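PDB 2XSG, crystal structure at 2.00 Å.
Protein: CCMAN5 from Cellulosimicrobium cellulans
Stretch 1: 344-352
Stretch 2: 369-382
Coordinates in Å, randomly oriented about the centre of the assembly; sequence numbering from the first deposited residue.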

# COMPACT_ATOMS: atom_id res chain seq x y z
N GLY A 344 20.93 -13.26 -6.72
CA GLY A 344 20.05 -13.71 -7.80
C GLY A 344 18.61 -13.22 -7.73
O GLY A 344 17.74 -13.77 -8.42
N PHE A 345 18.37 -12.20 -6.92
CA PHE A 345 17.03 -11.64 -6.73
C PHE A 345 17.15 -10.25 -6.14
O PHE A 345 18.20 -9.89 -5.58
CB PHE A 345 16.16 -12.56 -5.84
CG PHE A 345 16.35 -12.37 -4.37
CD1 PHE A 345 17.46 -12.91 -3.72
CD2 PHE A 345 15.38 -11.70 -3.61
CE1 PHE A 345 17.63 -12.75 -2.34
CE2 PHE A 345 15.54 -11.52 -2.23
CZ PHE A 345 16.67 -12.05 -1.58
N THR A 346 16.09 -9.47 -6.26
CA THR A 346 16.06 -8.13 -5.69
C THR A 346 15.40 -8.19 -4.32
O THR A 346 14.30 -8.77 -4.17
CB THR A 346 15.33 -7.15 -6.62
OG1 THR A 346 16.11 -7.02 -7.82
CG2 THR A 346 15.17 -5.73 -6.00
N TYR A 347 16.07 -7.61 -3.33
CA TYR A 347 15.52 -7.58 -1.97
C TYR A 347 14.61 -6.35 -1.83
O TYR A 347 15.04 -5.21 -2.03
CB TYR A 347 16.65 -7.57 -0.93
CG TYR A 347 16.18 -7.51 0.50
CD1 TYR A 347 15.65 -8.63 1.13
CD2 TYR A 347 16.25 -6.32 1.23
CE1 TYR A 347 15.20 -8.58 2.45
CE2 TYR A 347 15.82 -6.27 2.55
CZ TYR A 347 15.30 -7.40 3.16
OH TYR A 347 14.87 -7.35 4.47
N TYR A 348 13.36 -6.62 -1.48
CA TYR A 348 12.40 -5.58 -1.15
C TYR A 348 12.15 -5.54 0.37
O TYR A 348 12.32 -6.55 1.07
CB TYR A 348 11.08 -5.82 -1.91
CG TYR A 348 11.27 -5.73 -3.41
CD1 TYR A 348 11.62 -6.86 -4.16
CD2 TYR A 348 11.14 -4.51 -4.06
CE1 TYR A 348 11.82 -6.76 -5.54
CE2 TYR A 348 11.35 -4.40 -5.41
CZ TYR A 348 11.69 -5.52 -6.15
OH TYR A 348 11.88 -5.34 -7.49
N ASP A 349 11.78 -4.35 0.84
CA ASP A 349 11.53 -4.10 2.26
C ASP A 349 10.52 -2.96 2.38
O ASP A 349 10.35 -2.17 1.43
CB ASP A 349 12.83 -3.75 2.97
CG ASP A 349 12.74 -3.84 4.49
OD1 ASP A 349 11.69 -4.26 5.03
OD2 ASP A 349 13.72 -3.45 5.15
N SER A 350 9.87 -2.90 3.54
CA SER A 350 8.82 -1.92 3.92
C SER A 350 7.47 -2.59 3.90
O SER A 350 6.86 -2.72 2.85
CB SER A 350 8.79 -0.67 3.05
OG SER A 350 7.91 0.28 3.63
N TRP A 351 7.01 -3.02 5.06
CA TRP A 351 5.88 -3.93 5.14
C TRP A 351 4.78 -3.33 6.01
O TRP A 351 5.07 -2.63 6.97
CB TRP A 351 6.35 -5.25 5.73
CG TRP A 351 7.51 -5.88 4.98
CD1 TRP A 351 8.83 -5.78 5.28
CD2 TRP A 351 7.42 -6.72 3.82
NE1 TRP A 351 9.59 -6.49 4.36
CE2 TRP A 351 8.74 -7.08 3.46
CE3 TRP A 351 6.35 -7.20 3.05
CZ2 TRP A 351 9.02 -7.91 2.38
CZ3 TRP A 351 6.63 -8.02 1.95
CH2 TRP A 351 7.95 -8.36 1.62
N ALA A 352 3.53 -3.58 5.65
CA ALA A 352 2.38 -3.17 6.46
C ALA A 352 1.38 -4.32 6.33
O ALA A 352 0.21 -4.11 6.00
CB ALA A 352 1.78 -1.89 5.95
N ALA A 369 7.19 -12.25 -11.39
CA ALA A 369 8.62 -12.14 -11.03
C ALA A 369 8.84 -11.18 -9.87
O ALA A 369 9.65 -11.45 -8.99
CB ALA A 369 9.45 -11.69 -12.23
N LEU A 370 8.13 -10.06 -9.89
CA LEU A 370 8.25 -9.09 -8.80
C LEU A 370 7.72 -9.71 -7.51
O LEU A 370 8.34 -9.63 -6.46
CB LEU A 370 7.48 -7.81 -9.13
CG LEU A 370 7.45 -6.70 -8.08
CD1 LEU A 370 8.87 -6.12 -7.84
CD2 LEU A 370 6.48 -5.58 -8.49
N TYR A 371 6.56 -10.35 -7.62
CA TYR A 371 5.93 -11.03 -6.49
C TYR A 371 6.86 -12.06 -5.90
O TYR A 371 7.00 -12.11 -4.68
CB TYR A 371 4.64 -11.70 -6.96
CG TYR A 371 4.00 -12.71 -6.03
CD1 TYR A 371 4.22 -14.08 -6.21
CD2 TYR A 371 3.11 -12.32 -5.03
CE1 TYR A 371 3.62 -15.02 -5.42
CE2 TYR A 371 2.49 -13.27 -4.20
CZ TYR A 371 2.76 -14.62 -4.41
OH TYR A 371 2.17 -15.59 -3.64
N ARG A 372 7.49 -12.87 -6.75
CA ARG A 372 8.44 -13.86 -6.26
C ARG A 372 9.55 -13.16 -5.46
O ARG A 372 9.88 -13.59 -4.35
CB ARG A 372 9.03 -14.72 -7.39
CG ARG A 372 9.88 -15.88 -6.84
CD ARG A 372 10.67 -16.71 -7.89
NE ARG A 372 11.15 -17.94 -7.25
CZ ARG A 372 12.24 -18.01 -6.48
NH1 ARG A 372 13.00 -16.93 -6.27
NH2 ARG A 372 12.59 -19.17 -5.92
N ASP A 373 10.10 -12.07 -5.98
CA ASP A 373 11.20 -11.40 -5.27
C ASP A 373 10.74 -10.86 -3.91
O ASP A 373 11.46 -10.93 -2.92
CB ASP A 373 11.83 -10.28 -6.10
CG ASP A 373 12.86 -10.79 -7.13
OD1 ASP A 373 13.03 -12.02 -7.29
OD2 ASP A 373 13.48 -9.93 -7.78
N MET A 374 9.52 -10.33 -3.88
CA MET A 374 8.94 -9.85 -2.64
C MET A 374 8.81 -10.95 -1.57
O MET A 374 9.13 -10.73 -0.40
CB MET A 374 7.59 -9.20 -2.92
CG MET A 374 7.70 -7.91 -3.70
SD MET A 374 6.07 -7.22 -4.01
CE MET A 374 6.47 -5.63 -4.73
N VAL A 375 8.32 -12.12 -1.98
CA VAL A 375 8.15 -13.22 -1.05
C VAL A 375 9.51 -13.73 -0.57
O VAL A 375 9.69 -13.98 0.62
CB VAL A 375 7.30 -14.38 -1.65
CG1 VAL A 375 7.20 -15.53 -0.64
CG2 VAL A 375 5.88 -13.85 -2.04
N GLN A 376 10.45 -13.86 -1.50
CA GLN A 376 11.81 -14.25 -1.16
C GLN A 376 12.40 -13.26 -0.16
O GLN A 376 13.10 -13.65 0.78
CB GLN A 376 12.71 -14.34 -2.40
CG GLN A 376 14.19 -14.78 -2.10
CD GLN A 376 14.33 -16.19 -1.52
OE1 GLN A 376 14.63 -17.14 -2.25
NE2 GLN A 376 14.14 -16.32 -0.20
N SER A 377 12.11 -11.98 -0.37
CA SER A 377 12.61 -10.92 0.51
C SER A 377 12.01 -11.06 1.90
O SER A 377 12.72 -10.91 2.92
CB SER A 377 12.30 -9.55 -0.07
OG SER A 377 12.89 -9.41 -1.36
N LEU A 378 10.71 -11.35 1.94
CA LEU A 378 10.00 -11.53 3.20
C LEU A 378 10.59 -12.71 3.98
O LEU A 378 10.77 -12.63 5.20
CB LEU A 378 8.50 -11.76 2.94
CG LEU A 378 7.53 -11.91 4.12
CD1 LEU A 378 7.69 -10.77 5.13
CD2 LEU A 378 6.09 -11.96 3.56
N VAL A 379 10.93 -13.77 3.24
CA VAL A 379 11.64 -14.93 3.81
C VAL A 379 13.01 -14.55 4.40
O VAL A 379 13.31 -14.95 5.52
CB VAL A 379 11.74 -16.10 2.79
CG1 VAL A 379 12.67 -17.18 3.30
CG2 VAL A 379 10.35 -16.69 2.53
N TYR A 380 13.80 -13.77 3.67
CA TYR A 380 15.11 -13.32 4.17
C TYR A 380 15.00 -12.46 5.41
O TYR A 380 15.86 -12.55 6.30
CB TYR A 380 15.86 -12.51 3.12
CG TYR A 380 16.80 -13.30 2.27
CD1 TYR A 380 16.42 -14.54 1.76
CD2 TYR A 380 18.08 -12.81 1.97
CE1 TYR A 380 17.29 -15.28 0.97
CE2 TYR A 380 18.96 -13.55 1.17
CZ TYR A 380 18.54 -14.78 0.69
OH TYR A 380 19.35 -15.53 -0.11
N LEU A 381 13.95 -11.64 5.46
CA LEU A 381 13.72 -10.74 6.58
C LEU A 381 13.51 -11.50 7.89
O LEU A 381 14.09 -11.14 8.92
CB LEU A 381 12.56 -9.78 6.30
CG LEU A 381 12.27 -8.78 7.43
CD1 LEU A 381 13.45 -7.82 7.57
CD2 LEU A 381 10.98 -8.02 7.21
N PHE A 382 12.68 -12.54 7.83
CA PHE A 382 12.44 -13.41 9.00
C PHE A 382 13.63 -14.33 9.28
O PHE A 382 13.94 -14.62 10.43
CB PHE A 382 11.13 -14.19 8.87
CG PHE A 382 9.92 -13.40 9.32
CD1 PHE A 382 9.55 -13.37 10.65
CD2 PHE A 382 9.20 -12.61 8.41
CE1 PHE A 382 8.45 -12.60 11.09
CE2 PHE A 382 8.11 -11.85 8.83
CZ PHE A 382 7.74 -11.84 10.18
O HOH W 1 12.30 -7.77 -8.71

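An extended segment that packs along a helix faces a general problem: its backbone amides need partners, yet the backbone groups within the helix are largely engaged with one another. The contact between residues 344-352 and the helix 369-382 of CCMAN5 illustrates one solution, in which helix side chains supply the acceptors. Two hydrogen bonds do this work. Thr346 N donates to Asp373 OD2 at 3.1 Å, and two residues on, Tyr348 N donates to Ser377 OG at 2.8 Å; both are nearly straight. The acceptors lie one helical turn apart, and the spacing of alternate amides matches it. Ser377 OG gives its own proton to Asp373 O, 2.6 Å away, and accepts from Tyr348 N with a lone pair. Thr346 O lies 3.2 Å from Ser377 OG, but the angle is too poor for a hydrogen bond.

A water extends the polar network. It donates to Asp373 OD2 (2.6 Å) and also hydrogen-bonds Tyr348 OH (2.8 Å), so the same carboxylate oxygen serves both a backbone amide and a solvent bridge.

Aromatic rings dominate the rest of the contact. Gln376 CG sits over one face of Phe345, 3.6 Å from the ring centroid, while the edge of Phe345 points at the face of Tyr380, with centroids 5.0 Å apart and planes at 71°. Further along, Leu378 CD1 lies almost on the normal of the Trp351 six-membered ring, 4.0 Å from its centroid.

Apolar side-chain contacts complete the account. Tyr348 CZ approaches Leu370 CD1 at 3.3 Å, and Trp351 CD1 meets Leu381 CD2 at 3.7 Å. Tyr347 is instructive: its CA-to-CB bond points away from the helix, yet its ring returns to place CE1 4.0 Å from Tyr380 CB.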